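Local coordinates for protein smoothened (Xenopus laevis, PDB 5KZY) that probably acts as a G protein-coupled receptor of Hedgehog signalling, represented here by its extracellular cysteine-rich domain, which binds the steroidal alkaloid cyclopamine, at residues D60-L65 / V92-V97. Sequence-based numbering, arbitrary orientation.
Sequences DAIRPL and VPCAIV
Across from A61 and I62, on a kinked part of helix 56-70, lie P93 and C94, with the CA atoms of A61 and P93 7.0 Å apart and those of I62 and C94 7.1 Å apart. In this Frizzled-type cysteine-rich domain, C94 SG is bonded to C58 SG, so the first turn of helix 56-70 is covalently tied to the residues that lead into helix 95-100. A type I beta turn from V92 to A95 presents P93 and C94 to the helix, and V97 N donates to C94 O (3.0 Å) where helix 95-100 gets under way. Between 60-65 and 92-97 themselves no hydrogen bond forms, and the contact is apolar packing, with 164 Å² buried over both sides. The methyl of A61 meets the pyrrolidine ring of P93 at one corner, CB to CG 3.7 Å. With SG beside its own backbone N (chi1 -62°), C94 extends its sulfur toward the helix, where it lies 3.7 Å from I62 CB and, more loosely, 4.2 Å from A61 CB. I62 also touches W103. V97, four residues after P93, packs against L52 and contacts cyclopamine, as does I96, so the contact borders the cyclopamine pocket. I62 reaches this edge through an extended chain: CG1 is anti to the backbone N (chi1 -160°) and chi2 is 169°, which carries the terminal methyl out to a loose contact, I62 CD1 to V97 CG2 at 4.5 Å.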
# COMPACT_ATOMS: atom_id res chain seq x y z
N ASP A 60 -10.90 -0.79 8.14
CA ASP A 60 -11.68 -1.04 6.93
C ASP A 60 -11.32 -0.06 5.82
O ASP A 60 -11.58 -0.32 4.64
CB ASP A 60 -13.18 -0.97 7.23
CG ASP A 60 -13.66 -2.15 8.05
OD1 ASP A 60 -13.05 -3.24 7.94
OD2 ASP A 60 -14.64 -1.99 8.81
N ALA A 61 -10.72 1.06 6.20
CA ALA A 61 -10.34 2.08 5.23
C ALA A 61 -8.91 1.91 4.74
O ALA A 61 -8.63 2.04 3.55
CB ALA A 61 -10.52 3.46 5.83
N ILE A 62 -8.00 1.60 5.66
CA ILE A 62 -6.57 1.63 5.36
C ILE A 62 -6.09 0.39 4.60
O ILE A 62 -5.05 0.42 3.95
CB ILE A 62 -5.75 1.79 6.66
CG1 ILE A 62 -4.35 2.31 6.34
CG2 ILE A 62 -5.70 0.48 7.45
CD1 ILE A 62 -3.57 2.75 7.55
N ARG A 63 -6.86 -0.69 4.67
CA ARG A 63 -6.43 -1.96 4.07
C ARG A 63 -6.30 -1.95 2.54
O ARG A 63 -5.34 -2.53 2.02
CB ARG A 63 -7.38 -3.08 4.50
CG ARG A 63 -7.08 -3.65 5.86
CD ARG A 63 -8.09 -4.71 6.22
NE ARG A 63 -8.63 -5.34 5.02
CZ ARG A 63 -9.34 -6.46 5.02
NH1 ARG A 63 -9.59 -7.07 6.17
NH2 ARG A 63 -9.79 -6.97 3.88
N PRO A 64 -7.24 -1.33 1.82
CA PRO A 64 -6.98 -1.23 0.38
C PRO A 64 -5.75 -0.38 0.07
O PRO A 64 -5.03 -0.66 -0.89
CB PRO A 64 -8.25 -0.58 -0.18
CG PRO A 64 -8.92 0.05 1.00
CD PRO A 64 -8.59 -0.85 2.15
N LEU A 65 -5.50 0.63 0.90
CA LEU A 65 -4.34 1.49 0.73
C LEU A 65 -3.05 0.72 0.98
O LEU A 65 -2.10 0.80 0.19
CB LEU A 65 -4.41 2.70 1.66
CG LEU A 65 -3.30 3.73 1.52
CD1 LEU A 65 -3.37 4.40 0.15
CD2 LEU A 65 -3.37 4.77 2.63
N VAL A 92 -9.45 10.77 7.13
CA VAL A 92 -10.33 11.01 8.27
C VAL A 92 -10.52 9.79 9.18
O VAL A 92 -10.35 9.90 10.39
CB VAL A 92 -11.72 11.51 7.80
CG1 VAL A 92 -12.66 11.65 8.98
CG2 VAL A 92 -11.59 12.84 7.06
N PRO A 93 -10.86 8.61 8.61
CA PRO A 93 -11.09 7.50 9.55
C PRO A 93 -9.82 6.92 10.17
O PRO A 93 -9.92 6.16 11.14
CB PRO A 93 -11.79 6.45 8.68
CG PRO A 93 -11.28 6.71 7.32
CD PRO A 93 -11.11 8.20 7.22
N CYS A 94 -8.65 7.27 9.64
CA CYS A 94 -7.39 6.77 10.19
C CYS A 94 -6.54 7.89 10.79
O CYS A 94 -5.31 7.82 10.79
CB CYS A 94 -6.58 6.04 9.12
SG CYS A 94 -7.38 4.57 8.45
N ALA A 95 -7.20 8.92 11.30
CA ALA A 95 -6.51 10.06 11.91
C ALA A 95 -5.70 9.63 13.13
O ALA A 95 -4.78 10.33 13.55
CB ALA A 95 -7.50 11.14 12.28
N ILE A 96 -6.04 8.47 13.69
CA ILE A 96 -5.33 7.93 14.84
C ILE A 96 -3.87 7.61 14.48
O ILE A 96 -2.98 7.68 15.32
CB ILE A 96 -6.03 6.66 15.38
CG1 ILE A 96 -5.30 6.11 16.61
CG2 ILE A 96 -6.16 5.60 14.30
CD1 ILE A 96 -5.17 7.10 17.74
N VAL A 97 -3.65 7.29 13.21
CA VAL A 97 -2.30 7.04 12.71
C VAL A 97 -1.49 8.33 12.68
O VAL A 97 -0.30 8.34 13.00
CB VAL A 97 -2.34 6.42 11.30
CG1 VAL A 97 -0.93 6.21 10.76
CG2 VAL A 97 -3.10 5.10 11.32